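Local coordinates for protein laccase (PDB 3SQR) that probably oxidises phenolic substrates such as hydroquinones at a type 1 copper and reduces dioxygen to water, at residues 322-327 with 347-352; 435-440 with 538-543. All blocks are in the same frame, centred on the assembly; numbering follows the deposited sequence.

In the fold
Each contact is a pair of neighbouring strands in a five-stranded mixed sheet, and the two sheets belong to different cupredoxin-like domains of the laccase. In contact 1, antiparallel strand 323-327 meets strand 344-348, away from the copper sites. In contact 2, strand 436-439 runs parallel to strand 537-542, which follows the helix carrying H531, a ligand of the type 1 copper. The side chain of M538 lies about 7 Å from that of H525, a copper ligand. Contacts 1 and 2 sit on opposite sides of the chain's centre and do not touch. The centres of contact 1 and contact 2 are 48 Å apart, and the nearest atoms of contacts 1 and 2 are about 31 Å apart.

Contact 1: 322-327 with 347-352; sequences DNYWIR and LRYDSS. With SO4 (sulfate ion), chain M.
Y324 and L347 face each other as an antiparallel hydrogen-bonded pair. Their two backbone bonds are short, Y324 N to L347 O at 2.7 Å and L347 N to Y324 O at 2.8 Å. Two residues from this pair on each segment, Y349 N gives a longer bond of 3.3 Å to D322 O, arriving from above the carbonyl plane as segment 347-352 turns out of its strand.

The apolar contacts involve L347, I326 and the two tyrosines. The CG1 of I326 packs at 3.9 Å on L347 CB, the two side chains crossing at about a right angle. The Y324 and Y349 rings meet rim to rim, CE1 to CE1 at 3.8 Å, with planes 66° apart; the Y349 hydroxyl is bonded to H283.

The polar contacts centre on R348, whose chain is extended from CG to NE. Its NH1 makes a weak bond of 3.0 Å to N323 OD1, the amide standing almost perpendicular (86°) to the guanidinium, and also bonds A355 O. Its NE and NH2 hold a sulfate, probably from the crystallisation liquor, with NH2 2.8 Å from sulfate O3. A water donates to N323 OD1 and accepts from D350 N, bridging the segments, while N323 ND2 reaches S353.

Beyond the strand, D350 OD1 accepts from S352 N in an Asx turn. Strand 344-348 lies between 254-256 and 323-327 in a five-stranded mixed sheet of the second cupredoxin-like domain.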
loop_
_atom_site.group_PDB
_atom_site.type_symbol
_atom_site.label_atom_id
_atom_site.label_comp_id
_atom_site.label_asym_id
_atom_site.label_seq_id
_atom_site.Cartn_x
_atom_site.Cartn_y
_atom_site.Cartn_z
ATOM N N ASP A 322 -2.789 -24.375 -22.016
ATOM C CA ASP A 322 -3.631 -25.059 -21.083
ATOM C C ASP A 322 -4.095 -23.972 -20.088
ATOM O O ASP A 322 -3.631 -22.811 -20.163
ATOM C CB ASP A 322 -2.850 -26.122 -20.310
ATOM C CG ASP A 322 -3.742 -27.302 -19.834
ATOM O OD1 ASP A 322 -4.993 -27.191 -19.794
ATOM O OD2 ASP A 322 -3.153 -28.333 -19.474
ATOM N N ASN A 323 -4.983 -24.402 -19.201
ATOM C CA ASN A 323 -5.402 -23.649 -18.025
ATOM C C ASN A 323 -4.438 -23.916 -16.894
ATOM O O ASN A 323 -4.016 -25.052 -16.636
ATOM C CB ASN A 323 -6.807 -24.094 -17.651
ATOM C CG ASN A 323 -7.734 -23.992 -18.795
ATOM O OD1 ASN A 323 -7.731 -22.988 -19.491
ATOM N ND2 ASN A 323 -8.477 -25.070 -19.079
ATOM N N TYR A 324 -4.059 -22.871 -16.166
ATOM C CA TYR A 324 -3.126 -23.023 -15.078
ATOM C C TYR A 324 -3.706 -22.269 -13.894
ATOM O O TYR A 324 -4.389 -21.208 -14.077
ATOM C CB TYR A 324 -1.753 -22.437 -15.438
ATOM C CG TYR A 324 -1.066 -23.179 -16.525
ATOM C CD1 TYR A 324 -1.296 -22.876 -17.818
ATOM C CD2 TYR A 324 -0.199 -24.238 -16.224
ATOM C CE1 TYR A 324 -0.646 -23.617 -18.851
ATOM C CE2 TYR A 324 0.445 -24.986 -17.240
ATOM C CZ TYR A 324 0.216 -24.648 -18.535
ATOM O OH TYR A 324 0.829 -25.344 -19.554
ATOM N N TRP A 325 -3.498 -22.839 -12.718
ATOM C CA TRP A 325 -3.905 -22.136 -11.517
ATOM C C TRP A 325 -3.017 -20.921 -11.282
ATOM O O TRP A 325 -1.770 -20.985 -11.395
ATOM C CB TRP A 325 -3.805 -23.008 -10.295
ATOM C CG TRP A 325 -4.909 -23.931 -10.177
ATOM C CD1 TRP A 325 -4.836 -25.281 -10.242
ATOM C CD2 TRP A 325 -6.295 -23.585 -9.991
ATOM N NE1 TRP A 325 -6.101 -25.820 -10.075
ATOM C CE2 TRP A 325 -7.020 -24.800 -9.949
ATOM C CE3 TRP A 325 -6.985 -22.368 -9.854
ATOM C CZ2 TRP A 325 -8.437 -24.841 -9.794
ATOM C CZ3 TRP A 325 -8.373 -22.388 -9.701
ATOM C CH2 TRP A 325 -9.093 -23.634 -9.667
ATOM N N ILE A 326 -3.671 -19.829 -10.891
ATOM C CA ILE A 326 -2.958 -18.621 -10.385
ATOM C C ILE A 326 -3.159 -18.688 -8.901
ATOM O O ILE A 326 -4.284 -18.752 -8.412
ATOM C CB ILE A 326 -3.431 -17.277 -10.987
ATOM C CG1 ILE A 326 -3.313 -17.242 -12.547
ATOM C CG2 ILE A 326 -2.652 -16.074 -10.303
ATOM C CD1 ILE A 326 -4.107 -16.062 -13.182
ATOM N N ARG A 327 -2.053 -18.752 -8.164
ATOM C CA ARG A 327 -2.103 -19.030 -6.751
ATOM C C ARG A 327 -1.765 -17.792 -5.950
ATOM O O ARG A 327 -0.674 -17.263 -6.092
ATOM C CB ARG A 327 -1.112 -20.154 -6.410
ATOM C CG ARG A 327 -1.581 -21.457 -7.074
ATOM C CD ARG A 327 -0.895 -22.632 -6.581
ATOM N NE ARG A 327 -1.179 -23.750 -7.476
ATOM C CZ ARG A 327 -2.110 -24.692 -7.278
ATOM N NH1 ARG A 327 -2.917 -24.682 -6.217
ATOM N NH2 ARG A 327 -2.245 -25.659 -8.188
ATOM N N LEU A 347 -5.430 -18.878 -15.224
ATOM C CA LEU A 347 -4.762 -18.476 -16.400
ATOM C C LEU A 347 -5.178 -19.433 -17.536
ATOM O O LEU A 347 -5.102 -20.621 -17.332
ATOM C CB LEU A 347 -3.276 -18.630 -16.204
ATOM C CG LEU A 347 -2.451 -18.241 -17.432
ATOM C CD1 LEU A 347 -2.486 -16.747 -17.649
ATOM C CD2 LEU A 347 -1.027 -18.715 -17.240
ATOM N N ARG A 348 -5.628 -18.881 -18.644
ATOM C CA ARG A 348 -6.031 -19.670 -19.851
ATOM C C ARG A 348 -5.210 -19.239 -21.029
ATOM O O ARG A 348 -5.013 -18.038 -21.280
ATOM C CB ARG A 348 -7.484 -19.436 -20.156
ATOM C CG ARG A 348 -8.407 -19.757 -19.004
ATOM C CD ARG A 348 -9.815 -19.803 -19.539
ATOM N NE ARG A 348 -10.815 -19.978 -18.532
ATOM C CZ ARG A 348 -11.019 -21.105 -17.865
ATOM N NH1 ARG A 348 -10.275 -22.185 -18.078
ATOM N NH2 ARG A 348 -11.978 -21.144 -16.972
ATOM N N TYR A 349 -4.752 -20.215 -21.817
ATOM C CA TYR A 349 -4.150 -19.907 -23.115
ATOM C C TYR A 349 -5.201 -19.965 -24.182
ATOM O O TYR A 349 -4.985 -19.519 -25.312
ATOM C CB TYR A 349 -3.024 -20.889 -23.417
ATOM C CG TYR A 349 -1.664 -20.583 -22.812
ATOM C CD1 TYR A 349 -1.443 -20.717 -21.444
ATOM C CD2 TYR A 349 -0.615 -20.128 -23.594
ATOM C CE1 TYR A 349 -0.221 -20.447 -20.894
ATOM C CE2 TYR A 349 0.646 -19.880 -23.040
ATOM C CZ TYR A 349 0.815 -20.023 -21.691
ATOM O OH TYR A 349 2.002 -19.810 -21.095
ATOM N N ASP A 350 -6.335 -20.536 -23.840
ATOM C CA ASP A 350 -7.460 -20.541 -24.732
ATOM C C ASP A 350 -8.652 -20.049 -23.932
ATOM O O ASP A 350 -9.184 -20.750 -23.065
ATOM C CB ASP A 350 -7.683 -21.966 -25.266
ATOM C CG ASP A 350 -8.958 -22.090 -26.089
ATOM O OD1 ASP A 350 -9.639 -21.067 -26.333
ATOM O OD2 ASP A 350 -9.280 -23.242 -26.490
ATOM N N SER A 351 -9.081 -18.843 -24.266
ATOM C CA SER A 351 -10.099 -18.093 -23.507
ATOM C C SER A 351 -11.474 -18.739 -23.591
ATOM O O SER A 351 -12.362 -18.427 -22.781
ATOM C CB SER A 351 -10.181 -16.623 -23.977
ATOM O OG SER A 351 -10.548 -16.477 -25.358
ATOM N N SER A 352 -11.641 -19.618 -24.585
ATOM C CA SER A 352 -12.886 -20.329 -24.759
ATOM C C SER A 352 -12.954 -21.562 -23.863
ATOM O O SER A 352 -14.024 -22.132 -23.693
ATOM C CB SER A 352 -13.076 -20.674 -26.240
ATOM O OG SER A 352 -12.331 -21.826 -26.536
HETATM S S SO4 M . -13.602 -17.525 -17.803
HETATM O O1 SO4 M . -14.955 -17.804 -18.261
HETATM O O2 SO4 M . -13.639 -16.270 -17.044
HETATM O O3 SO4 M . -13.125 -18.580 -16.924
HETATM O O4 SO4 M . -12.720 -17.400 -18.976
HETATM O O HOH W 1 -6.556 -22.579 -21.904
#

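Contact 2: 435-440 with 538-543; sequences NVVALE and MQFVES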
loop_
_atom_site.group_PDB
_atom_site.type_symbol
_atom_site.label_atom_id
_atom_site.label_comp_id
_atom_site.label_asym_id
_atom_site.label_seq_id
_atom_site.Cartn_x
_atom_site.Cartn_y
_atom_site.Cartn_z
ATOM N N ASN A 435 3.080 10.435 18.395
ATOM C CA ASN A 435 4.296 9.691 18.113
ATOM C C ASN A 435 5.252 10.383 17.124
ATOM O O ASN A 435 5.856 9.755 16.214
ATOM C CB ASN A 435 3.938 8.282 17.674
ATOM C CG ASN A 435 3.367 7.474 18.784
ATOM O OD1 ASN A 435 3.246 7.962 19.917
ATOM N ND2 ASN A 435 3.030 6.226 18.498
ATOM N N VAL A 436 5.492 11.677 17.354
ATOM C CA VAL A 436 6.317 12.466 16.440
ATOM C C VAL A 436 7.782 12.215 16.699
ATOM O O VAL A 436 8.263 12.321 17.821
ATOM C CB VAL A 436 6.016 13.996 16.461
ATOM C CG1 VAL A 436 7.069 14.755 15.662
ATOM C CG2 VAL A 436 4.644 14.256 15.937
ATOM N N VAL A 437 8.516 11.900 15.657
ATOM C CA VAL A 437 9.953 11.991 15.704
ATOM C C VAL A 437 10.319 13.183 14.829
ATOM O O VAL A 437 9.997 13.227 13.626
ATOM C CB VAL A 437 10.622 10.768 15.133
ATOM C CG1 VAL A 437 12.116 10.974 14.976
ATOM C CG2 VAL A 437 10.298 9.515 15.954
ATOM N N ALA A 438 11.045 14.130 15.410
ATOM C CA ALA A 438 11.497 15.298 14.658
ATOM C C ALA A 438 12.783 14.966 13.934
ATOM O O ALA A 438 13.697 14.391 14.517
ATOM C CB ALA A 438 11.716 16.559 15.616
ATOM N N LEU A 439 12.850 15.288 12.663
ATOM C CA LEU A 439 14.050 15.091 11.883
ATOM C C LEU A 439 14.508 16.466 11.415
ATOM O O LEU A 439 13.731 17.266 10.889
ATOM C CB LEU A 439 13.814 14.203 10.664
ATOM C CG LEU A 439 13.268 12.796 10.916
ATOM C CD1 LEU A 439 13.011 12.111 9.560
ATOM C CD2 LEU A 439 14.184 11.977 11.740
ATOM N N GLU A 440 15.789 16.728 11.584
ATOM C CA GLU A 440 16.353 18.027 11.153
ATOM C C GLU A 440 17.748 17.699 10.710
ATOM O O GLU A 440 18.385 16.830 11.306
ATOM C CB GLU A 440 16.416 19.040 12.310
ATOM C CG GLU A 440 15.110 19.583 12.801
ATOM C CD GLU A 440 14.406 20.523 11.823
ATOM O OE1 GLU A 440 14.951 20.918 10.751
ATOM O OE2 GLU A 440 13.259 20.844 12.151
ATOM N N MET A 538 3.909 5.799 13.817
ATOM C CA MET A 538 4.494 6.998 14.292
ATOM C C MET A 538 4.593 7.962 13.101
ATOM O O MET A 538 4.048 7.689 12.037
ATOM C CB MET A 538 5.823 6.729 14.955
ATOM C CG MET A 538 6.748 5.893 14.112
ATOM S SD MET A 538 7.413 6.797 12.820
ATOM C CE MET A 538 8.469 7.969 13.763
ATOM N N GLN A 539 5.167 9.117 13.303
ATOM C CA GLN A 539 5.320 10.035 12.205
ATOM C C GLN A 539 6.556 10.870 12.377
ATOM O O GLN A 539 6.971 11.152 13.480
ATOM C CB GLN A 539 4.067 10.903 12.024
ATOM C CG GLN A 539 3.807 11.892 13.154
ATOM C CD GLN A 539 2.464 12.571 13.021
ATOM O OE1 GLN A 539 2.229 13.361 12.113
ATOM N NE2 GLN A 539 1.578 12.266 13.954
ATOM N N PHE A 540 7.156 11.217 11.234
ATOM C CA PHE A 540 8.326 12.052 11.195
ATOM C C PHE A 540 7.904 13.449 10.835
ATOM O O PHE A 540 7.242 13.660 9.831
ATOM C CB PHE A 540 9.332 11.530 10.171
ATOM C CG PHE A 540 9.804 10.158 10.469
ATOM C CD1 PHE A 540 10.819 9.937 11.382
ATOM C CD2 PHE A 540 9.216 9.049 9.849
ATOM C CE1 PHE A 540 11.249 8.707 11.681
ATOM C CE2 PHE A 540 9.668 7.731 10.130
ATOM C CZ PHE A 540 10.666 7.554 11.037
ATOM N N VAL A 541 8.261 14.418 11.691
ATOM C CA VAL A 541 8.058 15.803 11.342
ATOM C C VAL A 541 9.435 16.189 10.920
ATOM O O VAL A 541 10.397 16.289 11.731
ATOM C CB VAL A 541 7.464 16.649 12.465
ATOM C CG1 VAL A 541 7.588 18.181 12.099
ATOM C CG2 VAL A 541 5.966 16.210 12.763
ATOM N N GLU A 542 9.573 16.251 9.609
ATOM C CA GLU A 542 10.802 16.450 8.924
ATOM C C GLU A 542 11.007 17.903 8.479
ATOM O O GLU A 542 10.245 18.449 7.680
ATOM C CB GLU A 542 10.826 15.547 7.641
ATOM C CG GLU A 542 12.096 15.659 6.828
ATOM C CD GLU A 542 12.091 14.718 5.664
ATOM O OE1 GLU A 542 11.233 13.820 5.689
ATOM O OE2 GLU A 542 12.798 14.971 4.708
ATOM N N SER A 543 12.082 18.502 8.969
ATOM C CA SER A 543 12.465 19.843 8.492
ATOM C C SER A 543 11.287 20.791 8.538
ATOM O O SER A 543 10.948 21.485 7.570
ATOM C CB SER A 543 13.064 19.740 7.101
ATOM O OG SER A 543 14.158 18.868 7.161
HETATM O O HOH W 2 11.190 19.061 12.055
HETATM O O HOH W 3 16.302 19.703 8.126
#
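V437 lays CG2 against M538 CE at 3.2 Å, a tighter than usual carbon contact. M538 has CG between the backbone N and the carbonyl carbon (chi1 50°), and further bends at chi2 and chi3 bring its methyl over one face of the F540 ring, offset toward the rim. V437 and F540 lie side by side and point the same way. L439 crosses F540 obliquely, its CD1 3.6 Å from ring atom CD1. Y451 and F514 make edge-to-face pairs with the same ring, which places this side of the sheet in the domain interior.

On the side bearing V436, Q539 and V541, V436 CG1 presses on V541 CG2 at 3.4 Å, while V436 CG2 meets Q539 CG at 3.7 Å. The amide of Q539 is held by T419 and Y434 O.

Five backbone hydrogen bonds join the two segments, from Q539 N to N435 O through S543 N to L439 O, the latter 2.8 Å long and nearly straight at 176°. Near that end, one water links E440 OE1 with S543 OG. Edge strand 436-439 thus runs parallel to 537-542, itself antiparallel to 520-526, in the cupredoxin-like domain holding the type 1 copper.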